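Local coordinates for anti-sigma-factor antagonist (stas) domain protein (PDB 3ZXN), which is an RsbS-type STAS-domain protein that probably forms part of the scaffold of the stressosome, a bacterial complex that appears to have been adapted to control secondary messenger signalling, at residues S3-L8 with I28-E33; D11-V16 with K113-A118; K44-D49 with L74-V79; I48-L53 with T81-A86. The protein carries 1 engineered substitution. All coordinates share one frame; numbering follows the deposited sequence. Where two conformers were deposited one is given.

Contact 1 of 4, residues S3-L8 with I28-E33; sequences SRVPIL and IQFKEE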
# COMPACT_ATOMS: atom_id res chain seq x y z
N SER A 3 -12.80 -7.58 9.29
CA SER A 3 -11.85 -6.57 9.74
C SER A 3 -10.72 -7.18 10.57
O SER A 3 -10.68 -7.01 11.79
CB SER A 3 -12.56 -5.48 10.56
OG SER A 3 -13.41 -4.68 9.76
N ARG A 4 -9.81 -7.89 9.91
CA ARG A 4 -8.63 -8.43 10.59
C ARG A 4 -7.46 -7.45 10.48
O ARG A 4 -6.92 -7.00 11.49
CB ARG A 4 -8.24 -9.79 10.01
CG ARG A 4 -7.15 -10.53 10.78
CD ARG A 4 -6.64 -11.73 9.98
NE ARG A 4 -5.74 -12.59 10.75
CZ ARG A 4 -4.98 -13.55 10.23
NH1 ARG A 4 -5.00 -13.77 8.92
NH2 ARG A 4 -4.20 -14.28 11.00
N VAL A 5 -7.09 -7.12 9.25
CA VAL A 5 -6.07 -6.10 8.98
C VAL A 5 -6.63 -4.71 9.24
O VAL A 5 -7.50 -4.23 8.50
CB VAL A 5 -5.55 -6.18 7.53
CG1 VAL A 5 -4.50 -5.10 7.27
CG2 VAL A 5 -4.99 -7.56 7.24
N PRO A 6 -6.15 -4.05 10.31
CA PRO A 6 -6.65 -2.72 10.65
C PRO A 6 -6.35 -1.70 9.56
O PRO A 6 -5.26 -1.66 8.99
CB PRO A 6 -5.86 -2.36 11.92
CG PRO A 6 -5.47 -3.68 12.50
CD PRO A 6 -5.19 -4.55 11.31
N ILE A 7 -7.34 -0.87 9.28
CA ILE A 7 -7.16 0.23 8.35
C ILE A 7 -7.32 1.51 9.14
O ILE A 7 -8.42 1.84 9.57
CB ILE A 7 -8.21 0.17 7.23
CG1 ILE A 7 -8.07 -1.15 6.45
CG2 ILE A 7 -8.09 1.40 6.33
CD1 ILE A 7 -9.21 -1.44 5.47
N LEU A 8 -6.21 2.23 9.33
CA LEU A 8 -6.21 3.45 10.13
C LEU A 8 -6.37 4.71 9.26
O LEU A 8 -6.05 4.70 8.08
CB LEU A 8 -4.89 3.57 10.92
CG LEU A 8 -4.40 2.31 11.65
CD1 LEU A 8 -3.03 2.52 12.31
CD2 LEU A 8 -5.43 1.85 12.68
N ILE A 28 -7.43 -11.19 0.37
CA ILE A 28 -8.58 -10.85 -0.46
C ILE A 28 -9.57 -10.03 0.35
O ILE A 28 -10.08 -9.01 -0.11
CB ILE A 28 -9.29 -12.13 -0.98
CG1 ILE A 28 -8.37 -12.89 -1.94
CG2 ILE A 28 -10.59 -11.77 -1.65
CD1 ILE A 28 -8.84 -14.31 -2.24
N GLN A 29 -9.83 -10.48 1.57
CA GLN A 29 -10.71 -9.79 2.49
C GLN A 29 -10.19 -8.38 2.78
O GLN A 29 -10.97 -7.43 2.86
CB GLN A 29 -10.83 -10.57 3.79
CG GLN A 29 -11.53 -9.84 4.92
CD GLN A 29 -11.58 -10.67 6.19
OE1 GLN A 29 -11.70 -11.90 6.14
NE2 GLN A 29 -11.47 -10.00 7.34
N PHE A 30 -8.88 -8.26 2.94
CA PHE A 30 -8.27 -6.97 3.21
C PHE A 30 -8.40 -6.02 2.02
O PHE A 30 -8.82 -4.88 2.19
CB PHE A 30 -6.80 -7.12 3.60
CG PHE A 30 -5.98 -5.91 3.29
CD1 PHE A 30 -6.19 -4.72 3.98
CD2 PHE A 30 -5.03 -5.94 2.28
CE1 PHE A 30 -5.45 -3.60 3.68
CE2 PHE A 30 -4.29 -4.80 1.98
CZ PHE A 30 -4.50 -3.64 2.69
N LYS A 31 -8.05 -6.50 0.83
CA LYS A 31 -8.14 -5.70 -0.39
C LYS A 31 -9.55 -5.16 -0.58
O LYS A 31 -9.75 -3.99 -0.89
CB LYS A 31 -7.72 -6.52 -1.60
CG LYS A 31 -7.59 -5.70 -2.88
CD LYS A 31 -7.58 -6.61 -4.08
CE LYS A 31 -8.89 -7.40 -4.17
NZ LYS A 31 -8.94 -8.17 -5.44
N GLU A 32 -10.54 -6.03 -0.37
CA GLU A 32 -11.94 -5.64 -0.51
C GLU A 32 -12.35 -4.55 0.46
O GLU A 32 -12.99 -3.58 0.07
CB GLU A 32 -12.85 -6.87 -0.37
CG GLU A 32 -12.77 -7.82 -1.55
CD GLU A 32 -13.58 -9.09 -1.35
OE1 GLU A 32 -14.00 -9.36 -0.20
OE2 GLU A 32 -13.79 -9.82 -2.34
N GLU A 33 -11.98 -4.71 1.73
CA GLU A 33 -12.31 -3.70 2.73
C GLU A 33 -11.59 -2.38 2.45
O GLU A 33 -12.16 -1.29 2.61
CB GLU A 33 -12.00 -4.20 4.15
CG GLU A 33 -12.31 -3.16 5.23
CD GLU A 33 -11.98 -3.64 6.65
OE1 GLU A 33 -11.39 -4.73 6.80
OE2 GLU A 33 -12.31 -2.90 7.61
O HOH W 1 -9.03 -5.58 6.48

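Contact 2 of 4, residues D11-V16 with K113-A118; sequences DDYWVV and KLKNLA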
# COMPACT_ATOMS: atom_id res chain seq x y z
N ASP A 11 -4.81 12.14 10.11
CA ASP A 11 -4.78 13.42 9.42
C ASP A 11 -5.31 13.26 7.99
O ASP A 11 -4.74 13.82 7.05
CB ASP A 11 -3.35 13.99 9.38
CG ASP A 11 -2.75 14.19 10.77
OD1 ASP A 11 -3.53 14.32 11.74
OD2 ASP A 11 -1.50 14.20 10.88
N ASP A 12 -6.38 12.49 7.83
CA ASP A 12 -7.02 12.25 6.53
C ASP A 12 -6.25 11.34 5.57
O ASP A 12 -6.65 11.19 4.41
CB ASP A 12 -7.35 13.56 5.80
CG ASP A 12 -8.47 14.32 6.47
OD1 ASP A 12 -9.40 13.68 7.01
OD2 ASP A 12 -8.41 15.57 6.46
N TYR A 13 -5.16 10.75 6.04
CA TYR A 13 -4.42 9.75 5.26
C TYR A 13 -4.76 8.35 5.74
O TYR A 13 -4.79 8.09 6.95
CB TYR A 13 -2.91 9.99 5.35
CG TYR A 13 -2.46 11.23 4.62
CD1 TYR A 13 -2.14 11.18 3.27
CD2 TYR A 13 -2.35 12.45 5.28
CE1 TYR A 13 -1.73 12.31 2.59
CE2 TYR A 13 -1.94 13.59 4.60
CZ TYR A 13 -1.64 13.51 3.26
OH TYR A 13 -1.23 14.63 2.56
N TRP A 14 -5.04 7.45 4.80
CA TRP A 14 -5.24 6.05 5.12
C TRP A 14 -3.88 5.46 5.39
O TRP A 14 -2.94 5.72 4.65
CB TRP A 14 -5.86 5.31 3.90
CG TRP A 14 -7.19 5.88 3.46
CD1 TRP A 14 -7.43 6.66 2.35
CD2 TRP A 14 -8.44 5.72 4.12
NE1 TRP A 14 -8.77 6.98 2.29
CE2 TRP A 14 -9.41 6.42 3.36
CE3 TRP A 14 -8.85 5.05 5.28
CZ2 TRP A 14 -10.76 6.46 3.72
CZ3 TRP A 14 -10.19 5.09 5.64
CH2 TRP A 14 -11.12 5.79 4.86
N VAL A 15 -3.79 4.67 6.46
CA VAL A 15 -2.55 4.00 6.84
C VAL A 15 -2.81 2.52 7.14
O VAL A 15 -3.71 2.17 7.92
CB VAL A 15 -1.91 4.63 8.12
CG1 VAL A 15 -0.76 3.78 8.59
CG2 VAL A 15 -1.46 6.07 7.86
N VAL A 16 -2.04 1.65 6.49
CA VAL A 16 -2.20 0.21 6.62
C VAL A 16 -0.84 -0.46 6.76
O VAL A 16 0.09 -0.13 6.03
CB VAL A 16 -2.88 -0.39 5.34
CG1 VAL A 16 -2.89 -1.92 5.40
CG2 VAL A 16 -4.29 0.15 5.17
N LYS A 113 6.25 11.91 2.63
CA LYS A 113 6.34 12.00 1.18
C LYS A 113 5.02 12.49 0.59
O LYS A 113 5.00 13.36 -0.28
CB LYS A 113 6.74 10.65 0.57
CG LYS A 113 6.95 10.66 -0.94
CD LYS A 113 7.42 9.29 -1.43
CE LYS A 113 7.85 9.30 -2.90
NZ LYS A 113 9.12 10.06 -3.12
N LEU A 114 3.92 11.94 1.07
CA LEU A 114 2.61 12.31 0.56
C LEU A 114 2.30 13.77 0.86
O LEU A 114 1.78 14.49 0.01
CB LEU A 114 1.53 11.38 1.11
CG LEU A 114 1.59 10.00 0.45
CD1 LEU A 114 0.27 9.23 0.59
CD2 LEU A 114 1.93 10.18 -1.02
N LYS A 115 2.64 14.23 2.06
CA LYS A 115 2.36 15.61 2.42
C LYS A 115 3.25 16.57 1.64
O LYS A 115 2.82 17.67 1.29
CB LYS A 115 2.57 15.83 3.91
CG LYS A 115 1.61 15.07 4.80
CD LYS A 115 2.13 15.10 6.23
CE LYS A 115 1.38 14.15 7.14
NZ LYS A 115 1.78 14.39 8.58
N ASN A 116 4.48 16.16 1.37
CA ASN A 116 5.41 16.99 0.61
C ASN A 116 4.96 17.19 -0.83
O ASN A 116 4.97 18.31 -1.35
CB ASN A 116 6.83 16.42 0.66
CG ASN A 116 7.69 17.08 1.73
OD1 ASN A 116 8.18 18.20 1.54
ND2 ASN A 116 7.88 16.39 2.85
N LEU A 117 4.58 16.09 -1.48
CA LEU A 117 4.06 16.15 -2.85
C LEU A 117 2.83 17.06 -2.92
O LEU A 117 2.69 17.84 -3.85
CB LEU A 117 3.71 14.75 -3.36
CG LEU A 117 4.88 13.76 -3.54
CD1 LEU A 117 4.40 12.40 -4.06
CD2 LEU A 117 5.94 14.35 -4.46
N ALA A 118 1.96 16.95 -1.93
CA ALA A 118 0.72 17.73 -1.91
C ALA A 118 0.97 19.21 -1.67
O ALA A 118 0.43 20.06 -2.37
CB ALA A 118 -0.25 17.17 -0.87

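Contact 3 of 4, residues K44-D49 with L74-V79; sequences KGLVID and LGLPFV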
# COMPACT_ATOMS: atom_id res chain seq x y z
N LYS A 44 -6.76 11.98 1.79
CA LYS A 44 -5.72 12.71 1.08
C LYS A 44 -4.70 11.77 0.45
O LYS A 44 -3.88 12.19 -0.37
CB LYS A 44 -4.98 13.68 2.03
CG LYS A 44 -5.84 14.85 2.51
CD LYS A 44 -5.03 15.75 3.48
CE LYS A 44 -5.84 16.97 3.91
NZ LYS A 44 -5.01 17.92 4.71
N GLY A 45 -4.75 10.51 0.84
CA GLY A 45 -3.75 9.57 0.34
C GLY A 45 -3.74 8.27 1.10
O GLY A 45 -4.47 8.10 2.07
N LEU A 46 -2.88 7.36 0.66
CA LEU A 46 -2.85 6.01 1.18
C LEU A 46 -1.40 5.56 1.34
O LEU A 46 -0.59 5.69 0.42
CB LEU A 46 -3.60 5.07 0.21
CG LEU A 46 -3.44 3.56 0.42
CD1 LEU A 46 -3.95 3.18 1.78
CD2 LEU A 46 -4.20 2.77 -0.67
N VAL A 47 -1.08 5.05 2.53
CA VAL A 47 0.24 4.48 2.80
C VAL A 47 0.08 3.03 3.20
O VAL A 47 -0.70 2.71 4.11
CB VAL A 47 0.97 5.19 3.98
CG1 VAL A 47 2.41 4.66 4.10
CG2 VAL A 47 0.93 6.69 3.82
N ILE A 48 0.79 2.13 2.53
CA ILE A 48 0.73 0.72 2.89
C ILE A 48 2.13 0.20 3.16
O ILE A 48 3.00 0.30 2.31
CB ILE A 48 0.11 -0.15 1.78
CG1 ILE A 48 -1.34 0.26 1.51
CG2 ILE A 48 0.20 -1.61 2.20
CD1 ILE A 48 -2.02 -0.60 0.37
N ASP A 49 2.33 -0.37 4.35
CA ASP A 49 3.65 -0.87 4.73
C ASP A 49 3.67 -2.39 4.70
O ASP A 49 2.78 -3.04 5.25
CB ASP A 49 4.07 -0.38 6.12
CG ASP A 49 5.47 -0.84 6.51
OD1 ASP A 49 5.61 -2.00 6.96
OD2 ASP A 49 6.41 -0.05 6.35
N LEU A 74 -8.40 6.72 -8.99
CA LEU A 74 -9.14 7.49 -8.01
C LEU A 74 -8.50 8.85 -7.71
O LEU A 74 -9.06 9.66 -6.99
CB LEU A 74 -9.28 6.69 -6.71
CG LEU A 74 -10.18 5.46 -6.79
CD1 LEU A 74 -10.04 4.59 -5.54
CD2 LEU A 74 -11.63 5.88 -7.01
N GLY A 75 -7.32 9.10 -8.27
CA GLY A 75 -6.58 10.31 -7.99
C GLY A 75 -6.08 10.33 -6.55
O GLY A 75 -5.86 11.39 -5.97
N LEU A 76 -5.91 9.14 -5.98
CA LEU A 76 -5.46 9.03 -4.59
C LEU A 76 -3.96 8.78 -4.52
O LEU A 76 -3.47 7.74 -4.95
CB LEU A 76 -6.22 7.89 -3.88
CG LEU A 76 -5.94 7.65 -2.40
CD1 LEU A 76 -6.45 8.80 -1.52
CD2 LEU A 76 -6.57 6.33 -1.97
N PRO A 77 -3.19 9.76 -4.00
CA PRO A 77 -1.76 9.51 -3.82
C PRO A 77 -1.49 8.24 -3.02
O PRO A 77 -2.15 8.01 -2.01
CB PRO A 77 -1.29 10.75 -3.02
CG PRO A 77 -2.21 11.84 -3.50
CD PRO A 77 -3.55 11.16 -3.71
N PHE A 78 -0.52 7.44 -3.45
CA PHE A 78 -0.28 6.14 -2.85
C PHE A 78 1.22 5.91 -2.68
O PHE A 78 1.97 6.10 -3.63
CB PHE A 78 -0.87 5.05 -3.77
CG PHE A 78 -0.50 3.64 -3.38
CD1 PHE A 78 -0.72 3.17 -2.09
CD2 PHE A 78 0.04 2.77 -4.31
CE1 PHE A 78 -0.39 1.86 -1.74
CE2 PHE A 78 0.36 1.46 -3.96
CZ PHE A 78 0.15 1.01 -2.68
N VAL A 79 1.65 5.53 -1.48
CA VAL A 79 3.05 5.18 -1.26
C VAL A 79 3.16 3.80 -0.59
O VAL A 79 2.41 3.48 0.33
CB VAL A 79 3.81 6.29 -0.45
CG1 VAL A 79 3.21 6.48 0.92
CG2 VAL A 79 5.31 5.97 -0.36

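Contact 4 of 4, residues I48-L53 with T81-A86; sequences IDISAL and TGIKPA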
# COMPACT_ATOMS: atom_id res chain seq x y z
N ILE A 48 0.79 2.13 2.53
CA ILE A 48 0.73 0.72 2.89
C ILE A 48 2.13 0.20 3.16
O ILE A 48 3.00 0.30 2.31
CB ILE A 48 0.11 -0.15 1.78
CG1 ILE A 48 -1.34 0.26 1.51
CG2 ILE A 48 0.20 -1.61 2.20
CD1 ILE A 48 -2.02 -0.60 0.37
N ASP A 49 2.33 -0.37 4.35
CA ASP A 49 3.65 -0.87 4.73
C ASP A 49 3.67 -2.39 4.70
O ASP A 49 2.78 -3.04 5.25
CB ASP A 49 4.07 -0.38 6.12
CG ASP A 49 5.47 -0.84 6.51
OD1 ASP A 49 5.61 -2.00 6.96
OD2 ASP A 49 6.41 -0.05 6.35
N ILE A 50 4.71 -2.95 4.09
CA ILE A 50 4.83 -4.40 4.00
C ILE A 50 6.09 -4.97 4.66
O ILE A 50 6.48 -6.10 4.36
CB ILE A 50 4.77 -4.87 2.52
CG1 ILE A 50 5.88 -4.21 1.69
CG2 ILE A 50 3.41 -4.52 1.95
CD1 ILE A 50 6.08 -4.82 0.27
N SER A 51 6.70 -4.21 5.57
CA SER A 51 7.96 -4.63 6.20
C SER A 51 7.87 -5.97 6.93
O SER A 51 8.86 -6.69 7.06
CB SER A 51 8.50 -3.54 7.14
OG SER A 51 7.59 -3.29 8.19
N ALA A 52 6.67 -6.29 7.41
CA ALA A 52 6.44 -7.54 8.15
C ALA A 52 6.60 -8.82 7.32
O ALA A 52 6.89 -9.89 7.87
CB ALA A 52 5.07 -7.50 8.82
N LEU A 53 6.42 -8.72 6.00
CA LEU A 53 6.46 -9.89 5.11
C LEU A 53 7.88 -10.36 4.78
O LEU A 53 8.65 -9.66 4.13
CB LEU A 53 5.71 -9.60 3.80
CG LEU A 53 4.28 -9.06 3.97
CD1 LEU A 53 3.63 -8.87 2.62
CD2 LEU A 53 3.43 -9.97 4.83
N THR A 81 5.63 1.17 1.42
CA THR A 81 6.77 1.34 2.33
C THR A 81 7.25 0.02 2.94
O THR A 81 6.51 -0.97 2.96
CB THR A 81 6.46 2.36 3.49
OG1 THR A 81 5.51 1.81 4.41
CG2 THR A 81 5.91 3.68 2.95
N GLY A 82 8.49 0.02 3.43
CA GLY A 82 9.07 -1.13 4.11
C GLY A 82 9.46 -2.27 3.17
O GLY A 82 9.14 -3.42 3.43
N ILE A 83 10.15 -1.93 2.08
CA ILE A 83 10.50 -2.88 1.03
C ILE A 83 12.01 -3.20 1.02
O ILE A 83 12.82 -2.41 0.53
CB ILE A 83 10.17 -2.32 -0.36
CG1 ILE A 83 8.71 -1.87 -0.42
CG2 ILE A 83 10.48 -3.37 -1.44
CD1 ILE A 83 8.39 -1.04 -1.64
N LYS A 84 12.37 -4.35 1.56
CA LYS A 84 13.77 -4.76 1.58
C LYS A 84 14.20 -5.15 0.18
O LYS A 84 13.36 -5.53 -0.65
CB LYS A 84 13.99 -5.90 2.57
CG LYS A 84 13.21 -7.18 2.24
CD LYS A 84 13.40 -8.20 3.35
CE LYS A 84 12.73 -9.52 3.03
NZ LYS A 84 12.95 -10.51 4.12
N PRO A 85 15.51 -5.06 -0.10
CA PRO A 85 16.07 -5.40 -1.42
C PRO A 85 15.52 -6.70 -2.02
O PRO A 85 15.13 -6.70 -3.18
CB PRO A 85 17.57 -5.53 -1.13
CG PRO A 85 17.80 -4.51 -0.03
CD PRO A 85 16.54 -4.54 0.82
N ALA A 86 15.49 -7.78 -1.26
CA ALA A 86 15.07 -9.06 -1.83
C ALA A 86 13.62 -9.00 -2.29
O ALA A 86 13.24 -9.58 -3.31
CB ALA A 86 15.26 -10.18 -0.81

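Contact 1 of 4, residues S3-L8 with I28-E33
V5 and F30 bring the two backbones to their nearest approach, V5 CA lying 6.2 Å from F30 CA. The chain at 3-8 is mostly irregular and settles into strand 7-10 only near its end, whereas 28-33 is a piece from the middle of helix 25-38. Such a meeting shows how an irregular N-terminal segment can be matched to a regular helix by a few side chains. At the apolar end, V5 CG1 rests obliquely against the phenyl ring, 3.7 Å from F30 CD1. E33 carries the polar part of the contact described here. Its CG is anti to the backbone N (chi1 179°) and the chain beyond is extended, which carries the carboxylate across to the tail. There S3 OG donates to E33 OE2 at 3.0 Å, approaching from above the carboxylate plane, about 40° out of it. The other oxygen is reached through water: one molecule gives a hydrogen bond to V5 O at 2.9 Å and, at a doubtfully short 2.5 Å, to E33 OE1, while lying in the plane of the F30 ring at its edge. Nearer the helix backbone, I7 and the stem of E33 run past each other in opposite directions, with I7 CD1 3.6 Å from E33 CG. The acid is thus polar at its tip and apolar along its stem. Towards the interior, V5 and F30 both pack on V16, and I7 packs on W14, in the neighbouring strand 13-17, while K31 extends from helix 25-38 to a salt bridge with E66 of helix 58-74.

Contact 2 of 4, residues D11-V16 with K113-A118
The ring of Y13 enters between two side chains of the C-terminal helix, L114 and K115, and meets each at an oblique inclination. Y13 CG stands anti to its own carbonyl carbon (chi1 -70°), and the ring extends from there to the helix. Against L114 the two side chains slide past each other in opposite directions: Y13 CE1 lies 3.7 Å from L114 CB, and L114 CD1 lies 4.1 Å from the neighbouring ring atom Y13 CD1. K115 is set differently, its chain crossing obliquely near the hydroxyl end of the ring, where K115 CG approaches Y13 CE2 to 3.9 Å. The hydroxyl end reaches the helix, with Y13 OH 3.6 Å from K115 CG and, more loosely, 4.4 Å from A118 CB. No hydrogen bond spans the two segments; the example shows a tyrosine whose ring and hydroxyl oxygen both serve in van der Waals packing across the contact. An alanine here would probably leave L114 CB and the K115 stem without the surface they pack on, opening a gap between strand and helix. The extended K115 chain brings its ammonium to 4.0 Å between K115 NZ and D11 OD2, beyond a salt bridge, where a mild attraction is possible. The axes of strand 13-16 and helix 113-118 run nearly antiparallel, at 156°, and 11.5 Å apart. Y13 also packs on L111, as V15 does, so helix 107-118 lies over the sheet face bearing Y13 and V15, while W14 and V16 turn to helix 25-38: the layered helix-sheet-helix arrangement of the STAS fold.

Contact 3 of 4, residues K44-D49 with L74-V79
L46 touches both L76 and F78, and its side chain is a compact guide to this pairing of parallel strands. L46 CB comes first, 3.9 Å from L76 CD2. With CG anti to the backbone N (chi1 168°), the side chain lies alongside F78, both pointing the same way, and L46 CG is 3.7 Å from F78 CD1. At the tip the methyls part: L46 CD2 stays on the phenylalanine, 3.8 Å from F78 CD1, and L46 CD1 packs on W14 of the adjoining strand. I48 meets the same ring, its CG1 lying in the ring plane at the edge, 3.7 Å from F78 CE1. The backbones form the usual parallel ladder. L46 N donates to P77 O and L46 O accepts from V79 N at 2.9 Å, while I48 N bonds to V79 O. At the strand entrance, L76 CD1 presses on the backbone of G45, 3.4 Å from G45 CA. An alanine in place of L76 would probably open a gap beside G45 and leave L46 CB without its leucine neighbour. Just before, G75 takes positive phi in a Schellman motif that ends helix 58-74 and turns the chain into the new strand. The two strands and that helix form a beta-alpha-beta unit: L46, I48 and F78 face helix 58-74, L46 and I48 also lean on L34 of helix 25-38, and V47, on the opposite sheet face, packs on L107 and L111 of helix 107-118.

Contact 4 of 4, residues I48-L53 with T81-A86
D49, which meets T81 across the contact, has in OD1 an oxygen gripped by two donors of one residue. S51 OG approaches D49 OD1 on its syn lone pair at 2.7 Å, and S51 N closes an Asx turn onto D49 OD1 at 2.8 Å from above the carboxylate plane. The second oxygen looks across to the other segment: T81 OG1 donates to D49 OD2 at 2.8 Å on the anti side, the two side chains crossing at about a right angle. T81 OG1 sits between its backbone N and carbonyl carbon (chi1 70°), which places it beside D49. Backbone bonds extend the parallel pairing of D49 with T81, T81 N giving to I48 O and I50 N to T81 O. Beyond them the strands end. The chain at 50-53 makes a type I turn, and G82 comes so close that a side chain in its position would collide with D49 OD2 and S51 CB; its positive phi also suits glycine. G82 O then lies 3.2 Å from S51 CA, a CA-H...O contact. On the apolar side I50 CD1 reaches I83 CG1 at 4.0 Å. K84, the N-cap residue of helix 85-93, sends its ammonium to a salt bridge with E54. As an example of strand-end chemistry, the buried carboxylate collects three donors, two hydroxyls and an amide; these would be expected to favour its ionised form and hold its rotation, joining the turn after one strand to the end of the next.

From the N terminus, contact 1 closes first, bringing the opening tail back against helix 25-38. Contact 2 starts inside that loop, at 11-16, and closes only at the last helix, so the two cross, and its long loop encloses contacts 3 and 4. These set out from overlapping pieces, 44-49 and 48-53, sharing I48 and D49; the first closes at 74-79 after helix 58-74, the second at 81-86 on the way into helix 85-93. All reach one sheet: contact 1 ties its edge strand to a helix, contact 2 brings the C-terminal helix to strand 13-17, and contacts 3 and 4 join the central strand to its neighbour at opposite ends.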